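PDB 5WLH: LbaCas13a H328A (C2c2) from Lachnospiraceae bacterium NK4A179, which probably processes its own CRISPR RNA and uses it as a guide to bind target RNA, which switches on RNA cleavage by paired HEPN motifs. Local coordinates for residues A898-L903 against A956-T961; N1135-Y1140 against Y1174-M1179. All blocks are in the same frame, centred on the assembly; numbering follows the deposited sequence.

Contact 1: residues A898-L903 against A956-T961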
loop_
_atom_site.group_PDB
_atom_site.type_symbol
_atom_site.label_atom_id
_atom_site.label_comp_id
_atom_site.label_asym_id
_atom_site.label_seq_id
_atom_site.Cartn_x
_atom_site.Cartn_y
_atom_site.Cartn_z
ATOM N N ALA A 898 -0.295 -4.817 -33.714
ATOM C CA ALA A 898 -1.173 -5.479 -34.679
ATOM C C ALA A 898 -1.262 -6.974 -34.405
ATOM O O ALA A 898 -2.339 -7.570 -34.503
ATOM C CB ALA A 898 -0.673 -5.221 -36.105
ATOM N N GLY A 899 -0.148 -7.593 -34.031
ATOM C CA GLY A 899 -0.102 -9.020 -33.798
ATOM C C GLY A 899 -0.267 -9.471 -32.361
ATOM O O GLY A 899 -0.032 -10.653 -32.075
ATOM N N SER A 900 -0.669 -8.585 -31.445
ATOM C CA SER A 900 -0.772 -8.925 -30.028
ATOM C C SER A 900 -2.113 -8.467 -29.460
ATOM O O SER A 900 -2.333 -7.268 -29.245
ATOM C CB SER A 900 0.383 -8.304 -29.241
ATOM O OG SER A 900 0.212 -8.518 -27.851
ATOM N N SER A 901 -2.992 -9.430 -29.181
ATOM C CA SER A 901 -4.189 -9.155 -28.389
ATOM C C SER A 901 -3.843 -8.552 -27.029
ATOM O O SER A 901 -4.557 -7.671 -26.532
ATOM C CB SER A 901 -4.991 -10.442 -28.197
ATOM O OG SER A 901 -5.706 -10.768 -29.372
ATOM N N GLU A 902 -2.749 -9.005 -26.410
ATOM C CA GLU A 902 -2.408 -8.505 -25.078
ATOM C C GLU A 902 -1.967 -7.045 -25.122
ATOM O O GLU A 902 -2.363 -6.252 -24.259
ATOM C CB GLU A 902 -1.329 -9.377 -24.436
ATOM C CG GLU A 902 -0.940 -8.916 -23.028
ATOM C CD GLU A 902 -2.012 -9.195 -21.992
ATOM O OE1 GLU A 902 -2.927 -10.011 -22.275
ATOM O OE2 GLU A 902 -1.934 -8.599 -20.891
ATOM N N LEU A 903 -1.143 -6.666 -26.107
ATOM C CA LEU A 903 -0.808 -5.249 -26.250
ATOM C C LEU A 903 -2.062 -4.419 -26.500
ATOM O O LEU A 903 -2.203 -3.315 -25.962
ATOM C CB LEU A 903 0.207 -5.040 -27.376
ATOM C CG LEU A 903 1.659 -5.357 -27.000
ATOM C CD1 LEU A 903 2.587 -5.162 -28.196
ATOM C CD2 LEU A 903 2.145 -4.521 -25.784
ATOM N N ALA A 956 3.010 -11.093 -19.078
ATOM C CA ALA A 956 1.880 -11.724 -19.756
ATOM C C ALA A 956 2.201 -11.993 -21.227
ATOM O O ALA A 956 1.354 -11.833 -22.109
ATOM C CB ALA A 956 0.620 -10.865 -19.618
ATOM N N GLY A 957 3.462 -12.352 -21.494
ATOM C CA GLY A 957 3.913 -12.718 -22.818
ATOM C C GLY A 957 4.414 -11.591 -23.701
ATOM O O GLY A 957 4.904 -11.866 -24.805
ATOM N N VAL A 958 4.313 -10.333 -23.273
ATOM C CA VAL A 958 4.676 -9.221 -24.140
ATOM C C VAL A 958 5.780 -8.405 -23.493
ATOM O O VAL A 958 5.927 -8.373 -22.266
ATOM C CB VAL A 958 3.460 -8.334 -24.481
ATOM C CG1 VAL A 958 2.382 -9.163 -25.181
ATOM C CG2 VAL A 958 2.906 -7.694 -23.239
ATOM N N ASP A 959 6.560 -7.736 -24.336
ATOM C CA ASP A 959 7.719 -6.988 -23.869
ATOM C C ASP A 959 7.263 -5.823 -23.003
ATOM O O ASP A 959 6.396 -5.047 -23.415
ATOM C CB ASP A 959 8.529 -6.431 -25.042
ATOM C CG ASP A 959 9.330 -7.489 -25.771
ATOM O OD1 ASP A 959 9.297 -8.671 -25.363
ATOM O OD2 ASP A 959 9.998 -7.114 -26.762
ATOM N N ILE A 960 7.864 -5.691 -21.815
ATOM C CA ILE A 960 7.523 -4.566 -20.948
ATOM C C ILE A 960 7.805 -3.242 -21.643
ATOM O O ILE A 960 7.067 -2.264 -21.459
ATOM C CB ILE A 960 8.273 -4.672 -19.612
ATOM C CG1 ILE A 960 7.687 -5.817 -18.783
ATOM C CG2 ILE A 960 8.181 -3.328 -18.829
ATOM C CD1 ILE A 960 8.588 -6.276 -17.651
ATOM N N THR A 961 8.872 -3.183 -22.456
ATOM C CA THR A 961 9.176 -1.954 -23.193
ATOM C C THR A 961 8.037 -1.571 -24.134
ATOM O O THR A 961 7.758 -0.386 -24.324
ATOM C CB THR A 961 10.496 -2.104 -23.964
ATOM O OG1 THR A 961 11.551 -2.406 -23.040
ATOM C CG2 THR A 961 10.856 -0.811 -24.706
#
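Val-958 of a tight beta hairpin packs against Ser-900, Glu-902 and Leu-903, the N-cap and first turn of helix 901-911. The hairpin joins strands 954-955 and 958-959 through Ala-956 and Gly-957, which both have positive phi and form a type I' turn.

Van der Waals contact carries the interface, and both branches of the valine are used. CG1 lies 3.8 Å from CB of Glu-902. CG2 meets CD2 of Leu-903 at 4.1 Å, where the two side chains run past each other in opposite directions. The glutamate instead crosses the valine at about a right angle. Its CG is anti to the backbone N (chi1 -179°) and the chain then bends at chi2, which takes the carboxylate over to the turn: OE2 touches CB of Ala-956 at 3.6 Å, without a bond. Val-963, on the helix that follows the hairpin, touches both Val-958 and Leu-903 and continues the apolar patch.

No hydrogen bond joins the two segments; the polar groups bond within their own segment or to residues around them. OE1 of Glu-902 forms a salt bridge with Lys-905 one turn on, and Asp-605 brings a second carboxylate close to it. The carbonyl O of Ala-956 accepts from NE2 of His-614 and Phe-607 touches this alanine; Asp-605 and Phe-607 belong to an R-N-D-S-F-H sequence that fits the R-X4-H motif of HEPN nucleases, so the contact probably backs onto the first HEPN domain.

Ser-900 is the N-cap of helix 901-911. Its OG accepts from N of Leu-903 at 2.9 Å with an N-H...O angle of 171°, and that same oxygen touches CG1 of Val-958 at 3.5 Å.

Contact 2: residues N1135-Y1140 against Y1174-M1179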
loop_
_atom_site.group_PDB
_atom_site.type_symbol
_atom_site.label_atom_id
_atom_site.label_comp_id
_atom_site.label_asym_id
_atom_site.label_seq_id
_atom_site.Cartn_x
_atom_site.Cartn_y
_atom_site.Cartn_z
ATOM N N ASN A 1135 -7.111 -18.143 -2.527
ATOM C CA ASN A 1135 -6.033 -18.829 -1.826
ATOM C C ASN A 1135 -6.568 -19.622 -0.635
ATOM O O ASN A 1135 -6.087 -20.723 -0.355
ATOM C CB ASN A 1135 -4.990 -17.825 -1.341
ATOM C CG ASN A 1135 -4.044 -17.384 -2.439
ATOM O OD1 ASN A 1135 -4.047 -17.921 -3.533
ATOM N ND2 ASN A 1135 -3.252 -16.368 -2.149
ATOM N N PHE A 1136 -7.510 -19.038 0.117
ATOM C CA PHE A 1136 -8.109 -19.769 1.223
ATOM C C PHE A 1136 -8.737 -21.055 0.719
ATOM O O PHE A 1136 -8.488 -22.138 1.264
ATOM C CB PHE A 1136 -9.187 -18.944 1.929
ATOM C CG PHE A 1136 -9.832 -19.697 3.052
ATOM C CD1 PHE A 1136 -10.895 -20.582 2.812
ATOM C CD2 PHE A 1136 -9.337 -19.585 4.341
ATOM C CE1 PHE A 1136 -11.442 -21.314 3.849
ATOM C CE2 PHE A 1136 -9.904 -20.302 5.392
ATOM C CZ PHE A 1136 -10.957 -21.161 5.148
ATOM N N GLN A 1137 -9.577 -20.935 -0.310
ATOM C CA GLN A 1137 -10.245 -22.114 -0.862
ATOM C C GLN A 1137 -9.234 -23.123 -1.382
ATOM O O GLN A 1137 -9.353 -24.318 -1.115
ATOM C CB GLN A 1137 -11.205 -21.707 -1.968
ATOM C CG GLN A 1137 -12.392 -20.909 -1.447
ATOM C CD GLN A 1137 -13.261 -20.386 -2.556
ATOM O OE1 GLN A 1137 -12.770 -19.825 -3.541
ATOM N NE2 GLN A 1137 -14.562 -20.559 -2.405
ATOM N N LEU A 1138 -8.220 -22.655 -2.113
ATOM C CA LEU A 1138 -7.183 -23.556 -2.597
ATOM C C LEU A 1138 -6.477 -24.251 -1.451
ATOM O O LEU A 1138 -6.245 -25.453 -1.502
ATOM C CB LEU A 1138 -6.165 -22.795 -3.433
ATOM C CG LEU A 1138 -6.644 -22.497 -4.838
ATOM C CD1 LEU A 1138 -5.602 -21.597 -5.515
ATOM C CD2 LEU A 1138 -6.841 -23.824 -5.663
ATOM N N GLY A 1139 -6.106 -23.505 -0.411
ATOM C CA GLY A 1139 -5.369 -24.124 0.673
ATOM C C GLY A 1139 -6.224 -25.104 1.443
ATOM O O GLY A 1139 -5.768 -26.197 1.797
ATOM N N TYR A 1140 -7.474 -24.728 1.691
ATOM C CA TYR A 1140 -8.405 -25.570 2.425
ATOM C C TYR A 1140 -8.717 -26.848 1.647
ATOM O O TYR A 1140 -8.618 -27.958 2.181
ATOM C CB TYR A 1140 -9.659 -24.750 2.703
ATOM C CG TYR A 1140 -10.785 -25.499 3.337
ATOM C CD1 TYR A 1140 -10.878 -25.592 4.716
ATOM C CD2 TYR A 1140 -11.749 -26.132 2.562
ATOM C CE1 TYR A 1140 -11.935 -26.276 5.315
ATOM C CE2 TYR A 1140 -12.803 -26.827 3.150
ATOM C CZ TYR A 1140 -12.887 -26.889 4.525
ATOM O OH TYR A 1140 -13.937 -27.570 5.109
ATOM N N TYR A 1174 -8.524 -27.340 -9.753
ATOM C CA TYR A 1174 -8.757 -26.748 -11.061
ATOM C C TYR A 1174 -10.008 -25.879 -11.035
ATOM O O TYR A 1174 -9.997 -24.730 -11.492
ATOM C CB TYR A 1174 -8.898 -27.865 -12.120
ATOM C CG TYR A 1174 -9.283 -27.304 -13.468
ATOM C CD1 TYR A 1174 -10.615 -27.053 -13.792
ATOM C CD2 TYR A 1174 -8.308 -26.982 -14.401
ATOM C CE1 TYR A 1174 -10.959 -26.493 -15.007
ATOM C CE2 TYR A 1174 -8.643 -26.427 -15.640
ATOM C CZ TYR A 1174 -9.967 -26.197 -15.935
ATOM O OH TYR A 1174 -10.297 -25.620 -17.137
ATOM N N GLN A 1175 -11.104 -26.421 -10.495
ATOM C CA GLN A 1175 -12.382 -25.730 -10.568
ATOM C C GLN A 1175 -12.386 -24.483 -9.701
ATOM O O GLN A 1175 -13.040 -23.492 -10.053
ATOM C CB GLN A 1175 -13.508 -26.691 -10.173
ATOM C CG GLN A 1175 -13.618 -27.865 -11.187
ATOM C CD GLN A 1175 -14.550 -27.520 -12.326
ATOM O OE1 GLN A 1175 -14.126 -27.023 -13.364
ATOM N NE2 GLN A 1175 -15.834 -27.721 -12.110
ATOM N N ILE A 1176 -11.660 -24.505 -8.584
ATOM C CA ILE A 1176 -11.534 -23.294 -7.779
ATOM C C ILE A 1176 -10.852 -22.199 -8.586
ATOM O O ILE A 1176 -11.332 -21.063 -8.659
ATOM C CB ILE A 1176 -10.776 -23.578 -6.471
ATOM C CG1 ILE A 1176 -11.660 -24.398 -5.520
ATOM C CG2 ILE A 1176 -10.394 -22.229 -5.799
ATOM C CD1 ILE A 1176 -10.925 -24.974 -4.322
ATOM N N CYS A 1177 -9.723 -22.529 -9.208
ATOM C CA CYS A 1177 -8.989 -21.501 -9.938
ATOM C C CYS A 1177 -9.761 -21.034 -11.154
ATOM O O CYS A 1177 -9.682 -19.853 -11.521
ATOM C CB CYS A 1177 -7.608 -22.010 -10.347
ATOM S SG CYS A 1177 -6.504 -22.240 -8.959
ATOM N N ALA A 1178 -10.539 -21.926 -11.773
ATOM C CA ALA A 1178 -11.309 -21.496 -12.927
ATOM C C ALA A 1178 -12.307 -20.414 -12.550
ATOM O O ALA A 1178 -12.676 -19.600 -13.394
ATOM C CB ALA A 1178 -12.018 -22.683 -13.579
ATOM N N MET A 1179 -12.786 -20.398 -11.300
ATOM C CA MET A 1179 -13.723 -19.347 -10.928
ATOM C C MET A 1179 -13.099 -17.968 -11.036
ATOM O O MET A 1179 -13.815 -16.981 -11.204
ATOM C CB MET A 1179 -14.227 -19.551 -9.500
ATOM C CG MET A 1179 -15.119 -20.747 -9.336
ATOM S SD MET A 1179 -15.914 -20.698 -7.701
ATOM C CE MET A 1179 -14.617 -21.363 -6.680
#
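CG1 of Ile-1176 (chi1 -72°) and CG of Leu-1138 (chi1 -78°) both stand anti to the carbonyl carbon, beside the backbone N. The same setting puts the isoleucine CG2 anti to its backbone N, where it meets CG of Leu-1138 at 3.9 Å. The two side chains slide past each other in opposite directions.

They join two antiparallel helices. Helix 1106-1145, a long one, carries Leu-1138 and Gln-1137; the short helix 1171-1180 carries Ile-1176, Cys-1177 and Met-1179. Over these segments the axes come within 9.7 Å and their directions differ by 177°. The pair lies in the C-terminal part of the chain, probably in the second HEPN domain.

On the other branch of the isoleucine, CG1 carries CD1 to the backbone of the long helix, 3.6 Å from O of Gln-1137. One residue on, SG of Cys-1177 sits against both methyls of Leu-1138, 3.6 Å from CD1 and 3.7 Å from CD2. Tyr-456 of helix 429-458 also touches the leucine and the cysteine on this flank.

On the other flank Gln-1137 crosses Met-1179 at about a right angle, and CE of the methionine, whose chain bends at chi3, stands 4.0 Å from OE1 of the glutamine. Ile-1209 and Phe-1212 of helix 1205-1216 also pack on Met-1179.

The buried amide of Gln-1137 is satisfied at both ends: OE1 bonds to the hydroxyl of Tyr-1180 and NE2 to the carbonyl O of Tyr-1226. With no hydrogen bond passing between them, the segments meet by van der Waals contact, mostly of aliphatic groups and the cysteine sulfur, with two oxygens of Gln-1137 touching methyls, and the amide at their border ties into the surrounding fold.

How the contacts relate
Contact 1 closes in the sequence before contact 2 opens; their centres are 28 Å apart, the nearest atoms about 16 Å, and they share no helix or strand. Contact 2 is core: every touching residue is buried and both partners are helices. Contact 1 is only partly buried and sets a helix start against a hairpin, so a capping serine and a charged glutamate border its small apolar patch. In contact 2 the one polar side chain is a neutral amide, and sulfur joins the aliphatic groups. The bound RNA approaches contact 2 to about 7 Å and contact 1 to about 13 Å, nearest atoms.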